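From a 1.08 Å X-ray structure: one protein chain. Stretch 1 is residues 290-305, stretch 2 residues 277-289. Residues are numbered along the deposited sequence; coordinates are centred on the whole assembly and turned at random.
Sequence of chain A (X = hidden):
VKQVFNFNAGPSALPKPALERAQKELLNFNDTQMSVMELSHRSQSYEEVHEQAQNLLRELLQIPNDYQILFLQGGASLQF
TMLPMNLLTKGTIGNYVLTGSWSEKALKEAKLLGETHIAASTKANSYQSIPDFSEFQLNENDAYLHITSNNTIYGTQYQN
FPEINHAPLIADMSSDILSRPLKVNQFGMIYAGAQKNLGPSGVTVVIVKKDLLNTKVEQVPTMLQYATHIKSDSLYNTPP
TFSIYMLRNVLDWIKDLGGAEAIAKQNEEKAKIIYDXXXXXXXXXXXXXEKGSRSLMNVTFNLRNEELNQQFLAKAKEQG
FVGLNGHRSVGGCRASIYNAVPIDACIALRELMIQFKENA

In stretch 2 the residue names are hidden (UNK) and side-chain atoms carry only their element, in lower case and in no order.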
ATOM      1  N   GLU A 290      -5.137  18.842 -28.671  1.00 10.76           N
ATOM      2  CA  GLU A 290      -5.241  18.764 -30.097  1.00 11.33           C
ATOM      3  C   GLU A 290      -5.968  17.475 -30.468  1.00 11.33           C
ATOM      4  O   GLU A 290      -5.802  16.430 -29.798  1.00 11.31           O
ATOM      5  CB  GLU A 290      -3.864  18.750 -30.743  1.00 14.01           C
ATOM      6  CG  GLU A 290      -3.128  20.072 -30.674  1.00 20.94           C
ATOM      7  CD  GLU A 290      -1.863  20.064 -31.486  1.00 33.34           C
ATOM      8  OE1 GLU A 290      -1.497  19.009 -32.087  1.00 29.91           O
ATOM      9  OE2 GLU A 290      -1.167  21.125 -31.514  1.00 40.37           O
ATOM     10  N   LYS A 291      -6.781  17.505 -31.534  1.00 11.81           N
ATOM     11  CA  LYS A 291      -7.603  16.335 -31.837  1.00 12.04           C
ATOM     12  C   LYS A 291      -6.786  15.062 -32.019  1.00 12.66           C
ATOM     13  O   LYS A 291      -7.224  13.972 -31.542  1.00 13.09           O
ATOM     14  CB  LYS A 291      -8.449  16.615 -33.101  1.00 14.87           C
ATOM     15  CG  LYS A 291      -9.703  17.479 -32.749  1.00 18.68           C
ATOM     16  CD  LYS A 291     -10.550  17.639 -33.996  1.00 22.81           C
ATOM     17  CE  LYS A 291     -11.692  18.614 -33.640  1.00 22.69           C
ATOM     18  NZ  LYS A 291     -12.636  18.734 -34.795  1.00 34.23           N
ATOM     19  N   GLY A 292      -5.600  15.140 -32.634  1.00 12.82           N
ATOM     20  CA  GLY A 292      -4.806  13.958 -32.894  1.00 13.04           C
ATOM     21  C   GLY A 292      -4.197  13.323 -31.669  1.00 12.36           C
ATOM     22  O   GLY A 292      -3.635  12.203 -31.761  1.00 14.84           O
ATOM     23  N   SER A 293      -4.248  14.007 -30.523  1.00 10.52           N
ATOM     24  CA  SER A 293      -3.674  13.543 -29.257  1.00 10.32           C
ATOM     25  C   SER A 293      -4.717  13.322 -28.202  1.00  9.98           C
ATOM     26  O   SER A 293      -4.375  13.104 -27.046  1.00 10.53           O
ATOM     27  CB  SER A 293      -2.643  14.564 -28.765  1.00 11.91           C
ATOM     28  OG  SER A 293      -1.507  14.596 -29.658  1.00 12.87           O
ATOM     29  N   ARG A 294      -6.008  13.411 -28.517  1.00 10.02           N
ATOM     30  CA  ARG A 294      -7.084  13.299 -27.519  1.00  9.87           C
ATOM     31  C   ARG A 294      -7.043  11.991 -26.765  1.00  9.56           C
ATOM     32  O   ARG A 294      -7.045  10.927 -27.371  1.00 11.55           O
ATOM     33  CB  ARG A 294      -8.434  13.411 -28.200  1.00  9.95           C
ATOM     34  CG  ARG A 294      -8.867  14.853 -28.434  1.00  9.86           C
ATOM     35  CD  ARG A 294     -10.096  14.965 -29.317  1.00 10.14           C
ATOM     36  NE  ARG A 294     -10.644  16.332 -29.210  1.00 10.28           N
ATOM     37  CZ  ARG A 294     -11.791  16.720 -29.789  1.00 10.19           C
ATOM     38  NH1 ARG A 294     -12.452  15.914 -30.639  1.00 10.71           N
ATOM     39  NH2 ARG A 294     -12.219  17.964 -29.526  1.00 11.27           N
ATOM     40  N   SER A 295      -7.053  12.069 -25.437  1.00  8.91           N
ATOM     41  CA  SER A 295      -7.102  10.903 -24.592  1.00  8.68           C
ATOM     42  C   SER A 295      -8.489  10.268 -24.620  1.00  8.75           C
ATOM     43  O   SER A 295      -9.528  10.923 -24.617  1.00  9.34           O
ATOM     44  CB  SER A 295      -6.782  11.337 -23.156  1.00  8.69           C
ATOM     45  OG  SER A 295      -6.963  10.253 -22.226  1.00  8.58           O
ATOM     46  N   LEU A 296      -8.507   8.928 -24.589  1.00  8.52           N
ATOM     47  CA  LEU A 296      -9.711   8.128 -24.386  1.00  8.86           C
ATOM     48  C   LEU A 296     -10.071   7.962 -22.929  1.00  8.67           C
ATOM     49  O   LEU A 296     -11.136   7.420 -22.628  1.00  9.65           O
ATOM     50  CB  LEU A 296      -9.539   6.766 -25.075  1.00  9.53           C
ATOM     51  CG  LEU A 296      -9.394   6.849 -26.592  1.00  9.79           C
ATOM     52  CD1 LEU A 296      -9.035   5.469 -27.137  1.00 11.34           C
ATOM     53  CD2 LEU A 296     -10.658   7.377 -27.252  1.00 12.48           C
ATOM     54  N   MET A 297      -9.191   8.376 -22.014  1.00  8.55           N
ATOM     55  CA  MET A 297      -9.307   8.155 -20.576  1.00  8.29           C
ATOM     56  C   MET A 297      -9.654   9.415 -19.759  1.00  8.36           C
ATOM     57  O   MET A 297     -10.366   9.305 -18.763  1.00  8.93           O
ATOM     58  CB  MET A 297      -7.978   7.563 -20.058  1.00  8.48           C
ATOM     59  CG  MET A 297      -7.670   6.187 -20.599  1.00  8.99           C
ATOM     60  SD  MET A 297      -8.616   4.813 -19.886  1.00  9.55           S
ATOM     61  CE  MET A 297      -9.912   4.514 -21.097  1.00 10.68           C
ATOM     62  N   ASN A 298      -9.128  10.584 -20.175  1.00  8.25           N
ATOM     63  CA  ASN A 298      -9.369  11.826 -19.470  1.00  8.73           C
ATOM     64  C   ASN A 298      -9.679  12.914 -20.484  1.00  8.34           C
ATOM     65  O   ASN A 298      -8.838  13.247 -21.279  1.00  9.53           O
ATOM     66  CB  ASN A 298      -8.174  12.266 -18.602  1.00  8.96           C
ATOM     67  CG  ASN A 298      -7.716  11.182 -17.649  1.00  8.83           C
ATOM     68  OD1 ASN A 298      -6.769  10.442 -17.984  1.00  9.35           O
ATOM     69  ND2 ASN A 298      -8.287  11.084 -16.453  1.00  9.38           N
ATOM     70  N   VAL A 299     -10.922  13.437 -20.450  1.00  8.75           N
ATOM     71  CA  VAL A 299     -11.364  14.451 -21.410  1.00  9.07           C
ATOM     72  C   VAL A 299     -11.329  15.808 -20.730  1.00  8.70           C
ATOM     73  O   VAL A 299     -12.105  16.082 -19.797  1.00  9.44           O
ATOM     74  CB  VAL A 299     -12.776  14.138 -21.938  1.00  9.29           C
ATOM     75  CG1 VAL A 299     -13.183  15.217 -22.924  1.00 11.52           C
ATOM     76  CG2 VAL A 299     -12.879  12.753 -22.541  1.00 10.38           C
ATOM     77  N   THR A 300     -10.423  16.661 -21.190  1.00  8.83           N
ATOM     78  CA  THR A 300     -10.191  17.966 -20.561  1.00  9.19           C
ATOM     79  C   THR A 300     -10.781  19.087 -21.407  1.00  9.35           C
ATOM     80  O   THR A 300     -10.597  19.135 -22.647  1.00  9.76           O
ATOM     81  CB  THR A 300      -8.690  18.165 -20.306  1.00  9.93           C
ATOM     82  OG1 THR A 300      -8.004  17.963 -21.537  1.00 10.16           O
ATOM     83  CG2 THR A 300      -8.181  17.215 -19.229  1.00  9.99           C
ATOM     84  N   PHE A 301     -11.502  20.027 -20.770  1.00  9.63           N
ATOM     85  CA  PHE A 301     -12.145  21.080 -21.546  1.00  9.80           C
ATOM     86  C   PHE A 301     -12.446  22.272 -20.623  1.00  9.75           C
ATOM     87  O   PHE A 301     -12.473  22.167 -19.411  1.00 10.71           O
ATOM     88  CB  PHE A 301     -13.414  20.624 -22.242  1.00  9.74           C
ATOM     89  CG  PHE A 301     -14.507  20.085 -21.341  1.00  9.81           C
ATOM     90  CD1 PHE A 301     -15.560  20.931 -20.957  1.00 10.87           C
ATOM     91  CD2 PHE A 301     -14.520  18.794 -20.869  1.00 10.91           C
ATOM     92  CE1 PHE A 301     -16.587  20.484 -20.135  1.00 12.08           C
ATOM     93  CE2 PHE A 301     -15.581  18.342 -20.074  1.00 12.52           C
ATOM     94  CZ  PHE A 301     -16.598  19.196 -19.724  1.00 11.67           C
ATOM     95  N   ASN A 302     -12.686  23.412 -21.283  1.00 10.15           N
ATOM     96  CA  ASN A 302     -13.087  24.662 -20.621  1.00 10.95           C
ATOM     97  C   ASN A 302     -14.304  25.228 -21.340  1.00  9.85           C
ATOM     98  O   ASN A 302     -14.482  25.007 -22.537  1.00 11.17           O
ATOM     99  CB  ASN A 302     -11.955  25.725 -20.671  1.00 13.53           C
ATOM    100  CG  ASN A 302     -10.856  25.471 -19.704  1.00 13.67           C
ATOM    101  OD1 ASN A 302     -10.951  25.960 -18.551  1.00 15.04           O
ATOM    102  ND2 ASN A 302      -9.821  24.735 -20.101  1.00 15.82           N
ATOM    103  N   LEU A 303     -15.062  26.052 -20.642  1.00 10.50           N
ATOM    104  CA  LEU A 303     -16.075  26.921 -21.219  1.00 10.80           C
ATOM    105  C   LEU A 303     -15.397  28.230 -21.607  1.00 11.70           C
ATOM    106  O   LEU A 303     -14.180  28.386 -21.489  1.00 12.20           O
ATOM    107  CB  LEU A 303     -17.262  27.061 -20.258  1.00 10.77           C
ATOM    108  CG  LEU A 303     -18.179  25.831 -20.161  1.00 10.80           C
ATOM    109  CD1 LEU A 303     -17.559  24.657 -19.402  1.00 11.48           C
ATOM    110  CD2 LEU A 303     -19.513  26.236 -19.523  1.00 12.60           C
ATOM    111  N   ARG A 304     -16.154  29.234 -22.106  1.00 12.73           N
ATOM    112  CA  ARG A 304     -15.507  30.437 -22.632  1.00 12.15           C
ATOM    113  C   ARG A 304     -14.892  31.351 -21.579  1.00 13.74           C
ATOM    114  O   ARG A 304     -14.065  32.220 -21.914  1.00 15.32           O
ATOM    115  CB  ARG A 304     -16.506  31.267 -23.464  1.00 12.46           C
ATOM    116  CG  ARG A 304     -16.735  30.724 -24.868  1.00 12.84           C
ATOM    117  CD  ARG A 304     -17.460  31.742 -25.771  1.00 13.05           C
ATOM    118  NE  ARG A 304     -17.434  31.274 -27.164  1.00 12.27           N
ATOM    119  CZ  ARG A 304     -18.397  30.502 -27.709  1.00 11.43           C
ATOM    120  NH1 ARG A 304     -19.496  30.175 -27.020  1.00 12.71           N
ATOM    121  NH2 ARG A 304     -18.196  30.092 -28.959  1.00 12.57           N
ATOM    122  N   ASN A 305     -15.256  31.291 -20.317  1.00 13.46           N
ATOM    123  CA  ASN A 305     -14.659  32.071 -19.248  1.00 14.25           C
ATOM    124  C   ASN A 305     -14.798  31.316 -17.948  1.00 14.07           C
ATOM    125  O   ASN A 305     -15.469  30.275 -17.851  1.00 14.12           O
ATOM    126  CB  ASN A 305     -15.262  33.476 -19.254  1.00 16.44           C
ATOM    127  CG  ASN A 305     -16.763  33.497 -19.021  1.00 18.50           C
ATOM    128  OD1 ASN A 305     -17.197  32.969 -18.006  1.00 19.96           O
ATOM    129  ND2 ASN A 305     -17.515  34.079 -19.946  1.00 24.12           N
ATOM    130  N   UNK A 277     -19.889  15.938 -28.303  1.00  9.98           N
ATOM    131  CA  UNK A 277     -20.641  17.019 -27.632  1.00 10.56           C
ATOM    132  C   UNK A 277     -19.819  18.307 -27.657  1.00 10.11           C
ATOM    133  O   UNK A 277     -20.323  19.409 -27.909  1.00 10.95           O
ATOM    134  c   UNK A 277     -21.001  16.631 -26.218  1.00 10.71           C
ATOM    135  c   UNK A 277     -21.893  17.632 -25.546  1.00 12.24           C
ATOM    136  o   UNK A 277     -21.727  15.371 -26.208  1.00 10.78           O
ATOM    137  N   UNK A 278     -18.515  18.196 -27.363  1.00  9.77           N
ATOM    138  CA  UNK A 278     -17.634  19.341 -27.450  1.00  9.54           C
ATOM    139  C   UNK A 278     -17.598  19.905 -28.864  1.00  9.43           C
ATOM    140  O   UNK A 278     -17.754  21.131 -29.101  1.00  9.88           O
ATOM    141  c   UNK A 278     -15.181  20.041 -27.276  1.00 10.65           C
ATOM    142  c   UNK A 278     -16.204  18.962 -26.943  1.00  9.35           C
ATOM    143  c   UNK A 278     -14.942  18.012 -24.925  1.00 11.07           C
ATOM    144  c   UNK A 278     -16.244  18.664 -25.433  1.00 10.14           C
ATOM    145  N   UNK A 279     -17.381  19.032 -29.842  1.00  9.75           N
ATOM    146  CA  UNK A 279     -17.185  19.458 -31.215  1.00 10.53           C
ATOM    147  C   UNK A 279     -18.447  20.066 -31.813  1.00 10.75           C
ATOM    148  O   UNK A 279     -18.327  20.953 -32.662  1.00 13.84           O
ATOM    149  o   UNK A 279     -14.842  16.764 -32.032  1.00 12.67           O
ATOM    150  c   UNK A 279     -15.247  17.887 -31.643  1.00 11.12           C
ATOM    151  c   UNK A 279     -16.637  18.296 -32.053  1.00 10.52           C
ATOM    152  o   UNK A 279     -14.536  18.681 -30.991  1.00 12.01           O
ATOM    153  N   UNK A 280     -19.624  19.629 -31.367  1.00 10.47           N
ATOM    154  CA  UNK A 280     -20.915  20.134 -31.844  1.00 11.14           C
ATOM    155  C   UNK A 280     -21.341  21.394 -31.134  1.00 10.49           C
ATOM    156  O   UNK A 280     -22.412  21.964 -31.435  1.00 11.71           O
ATOM    157  c   UNK A 280     -22.629  16.562 -31.946  1.00 24.99           C
ATOM    158  o   UNK A 280     -23.355  16.662 -30.907  1.00 22.64           O
ATOM    159  o   UNK A 280     -22.537  15.444 -32.495  1.00 22.33           O
ATOM    160  c   UNK A 280     -21.860  17.767 -32.485  1.00 17.09           C
ATOM    161  c   UNK A 280     -21.979  19.038 -31.638  1.00 14.75           C
ATOM    162  N   UNK A 281     -20.570  21.899 -30.170  1.00 10.12           N
ATOM    163  CA  UNK A 281     -20.978  23.001 -29.290  1.00  9.85           C
ATOM    164  C   UNK A 281     -20.653  24.399 -29.812  1.00  9.90           C
ATOM    165  O   UNK A 281     -20.869  25.395 -29.098  1.00  9.96           O
ATOM    166  o   UNK A 281     -18.969  23.240 -27.885  1.00 10.55           O
ATOM    167  c   UNK A 281     -20.358  22.855 -27.905  1.00  9.93           C
ATOM    168  N   UNK A 282     -20.144  24.496 -31.039  1.00 10.16           N
ATOM    169  CA  UNK A 282     -19.769  25.787 -31.661  1.00  9.88           C
ATOM    170  C   UNK A 282     -18.921  26.623 -30.739  1.00 10.09           C
ATOM    171  O   UNK A 282     -19.101  27.849 -30.635  1.00 10.46           O
ATOM    172  n   UNK A 282     -21.106  28.804 -33.199  1.00 10.41           N
ATOM    173  o   UNK A 282     -19.658  27.285 -34.033  1.00 10.58           O
ATOM    174  c   UNK A 282     -20.964  26.583 -32.180  1.00 10.61           C
ATOM    175  c   UNK A 282     -20.538  27.579 -33.210  1.00 10.29           C
ATOM    176  N   UNK A 283     -17.947  25.976 -30.074  1.00 10.35           N
ATOM    177  CA  UNK A 283     -17.000  26.707 -29.243  1.00 10.33           C
ATOM    178  C   UNK A 283     -17.482  26.980 -27.835  1.00 10.18           C
ATOM    179  O   UNK A 283     -16.740  27.590 -27.035  1.00 10.69           O
ATOM    180  N   UNK A 284     -18.697  26.593 -27.456  1.00 10.27           N
ATOM    181  CA  UNK A 284     -19.142  26.786 -26.074  1.00 10.24           C
ATOM    182  C   UNK A 284     -18.281  25.974 -25.111  1.00  9.56           C
ATOM    183  O   UNK A 284     -17.991  26.443 -23.991  1.00 10.28           O
ATOM    184  c   UNK A 284     -22.406  28.315 -23.175  1.00 12.01           C
ATOM    185  c   UNK A 284     -21.718  26.174 -22.364  1.00 11.55           C
ATOM    186  c   UNK A 284     -20.620  26.450 -25.991  1.00  9.97           C
ATOM    187  c   UNK A 284     -21.856  28.018 -24.414  1.00 11.50           C
ATOM    188  c   UNK A 284     -22.344  27.379 -22.150  1.00 12.39           C
ATOM    189  c   UNK A 284     -21.173  25.860 -23.595  1.00 10.42           C
ATOM    190  c   UNK A 284     -21.232  26.783 -24.624  1.00 10.21           C
ATOM    191  N   UNK A 285     -17.912  24.754 -25.499  1.00  9.25           N
ATOM    192  CA  UNK A 285     -16.926  23.926 -24.820  1.00  9.45           C
ATOM    193  C   UNK A 285     -15.710  23.833 -25.720  1.00  9.77           C
ATOM    194  O   UNK A 285     -15.886  23.588 -26.942  1.00 10.79           O
ATOM    195  c   UNK A 285     -21.143  22.257 -23.569  1.00 10.17           C
ATOM    196  c   UNK A 285     -17.453  22.499 -24.526  1.00  9.34           C
ATOM    197  c   UNK A 285     -19.947  22.251 -24.293  1.00 10.05           C
ATOM    198  c   UNK A 285     -21.119  22.589 -22.230  1.00 10.18           C
ATOM    199  o   UNK A 285     -22.257  22.672 -21.472  1.00 10.92           O
ATOM    200  c   UNK A 285     -19.895  22.863 -21.627  1.00 10.06           C
ATOM    201  c   UNK A 285     -18.733  22.826 -22.370  1.00  9.64           C
ATOM    202  c   UNK A 285     -18.721  22.516 -23.716  1.00  9.31           C
ATOM    203  N   UNK A 286     -14.510  23.956 -25.202  1.00  9.42           N
ATOM    204  CA  UNK A 286     -13.266  23.902 -25.931  1.00  9.67           C
ATOM    205  C   UNK A 286     -12.361  22.864 -25.277  1.00  9.45           C
ATOM    206  O   UNK A 286     -11.978  22.984 -24.087  1.00 10.10           O
ATOM    207  c   UNK A 286     -12.547  25.244 -25.990  1.00 10.89           C
ATOM    208  c   UNK A 286     -13.448  26.289 -26.629  1.00 14.51           C
ATOM    209  c   UNK A 286     -11.228  25.132 -26.706  1.00 14.01           C
ATOM    210  N   UNK A 287     -12.018  21.806 -26.040  1.00  9.91           N
ATOM    211  CA  UNK A 287     -11.091  20.807 -25.496  1.00  9.98           C
ATOM    212  C   UNK A 287      -9.689  21.377 -25.412  1.00 10.01           C
ATOM    213  O   UNK A 287      -9.236  22.142 -26.287  1.00 11.91           O
ATOM    214  N   UNK A 288      -8.948  20.938 -24.406  1.00 10.16           N
ATOM    215  CA  UNK A 288      -7.534  21.314 -24.269  1.00 10.11           C
ATOM    216  C   UNK A 288      -6.649  20.651 -25.323  1.00  9.99           C
ATOM    217  O   UNK A 288      -5.734  21.268 -25.873  1.00 11.09           O
ATOM    218  n   UNK A 288      -5.144  22.578 -22.552  1.00 16.61           N
ATOM    219  c   UNK A 288      -5.586  21.300 -22.696  1.00 14.40           C
ATOM    220  c   UNK A 288      -3.801  22.613 -22.477  1.00 17.16           C
ATOM    221  c   UNK A 288      -7.039  20.979 -22.849  1.00 10.96           C
ATOM    222  n   UNK A 288      -3.367  21.399 -22.612  1.00 15.35           N
ATOM    223  c   UNK A 288      -4.454  20.526 -22.721  1.00 14.71           C
ATOM    224  N   UNK A 289      -6.881  19.361 -25.533  1.00 10.47           N
ATOM    225  CA  UNK A 289      -6.009  18.571 -26.414  1.00 10.35           C
ATOM    226  C   UNK A 289      -6.232  18.851 -27.896  1.00 10.51           C
ATOM    227  O   UNK A 289      -7.346  19.045 -28.355  1.00 11.30           O
ATOM    228  c   UNK A 289      -6.256  17.108 -26.208  1.00 11.14           C
TER
HETATM  229  O   HOH W   1     -13.703  16.305 -34.534  1.00 43.37           O
HETATM  230  O   HOH W   2     -18.875  28.764 -22.792  1.00 12.55           O
HETATM  231  O   HOH W   3      -9.597  24.199 -23.025  1.00 19.19           O
HETATM  232  O   HOH W   4     -12.034  20.996 -28.728  1.00 17.85           O
HETATM  233  O   HOH W   5      -9.312  17.850 -24.717  1.00 10.02           O
HETATM  234  O   HOH W   6      -9.830  18.301 -27.370  1.00 10.44           O

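Position 277 carries one carbon bearing an oxygen and a carbon, out of reach of stretch 1: Thr 277. Position 278 has four carbons, forked at the first with one arm two carbons long, so Ile 278; its CD1 lies 3.9 Å from Val 299 CG1 and 4.0 Å from Phe 301 CB, packing the helix end onto the strand. At 279 two carbons end in two oxygens that meet the guanidinium of Arg 294, and a carboxylate this short is Asp 279. The salt bridge is two-pronged, Arg 294 NH2 to Asp 279 OD1 at 2.8 Å and Arg 294 NH1 to Asp 279 OD2 at 2.9 Å.

Position 280, three carbons and a terminal oxygen pair, lies out of reach of stretch 1: Glu 280. Position 281 is one carbon and one oxygen, Ser 281, whose OG donates to Ile 278 O at 2.7 Å. Position 282 has two carbons, the second bearing an oxygen and a nitrogen; with positive phi just after the helix, it is Asn 282. Its backbone O accepts from Arg 304 NH2 at 2.9 Å. Position 283 has no side chain. A CB there would sit 2.7 Å from Arg 304 NH2 and jam against the preceding carbonyl, so Gly 283 is called for twice over.

Position 284 is one carbon and a six-carbon ring, Phe 284, closing the type I' turn that begins at Ser 281; its CE2 is 3.6 Å from Leu 303 CD2. Position 285 adds an oxygen to such a ring: Tyr 285. Its CD2 lies 3.7 Å from Leu 303 CD1 and 3.9 Å from Phe 301 CE1. Position 286, one carbon carrying two, is Val 286, on the same sheet face as Asn 302. Position 287 is bare, Gly 287, opposite Phe 301, although a CB would fit. Position 288 bears a five-membered ring with two nitrogens, His 288; its CB is 3.4 Å from Thr 300 OG1. Position 289 has one carbon, Ala 289, 4.1 Å from Arg 294 CG by its CB.

The contact works by backbone pairing first. Val 286 N to Asn 302 O and Asn 302 N to Val 286 O, each 2.9 Å, with His 288 N to Thr 300 O at 3.0 Å, set the antiparallel register. Ile 278 and Tyr 285 then pack apolar surface around Phe 301, while Arg 294, in the loop ahead of the strand, ties that loop to the helix end through Asp 279.

Stretch 2 277-289: TIDESNGFYVGHA
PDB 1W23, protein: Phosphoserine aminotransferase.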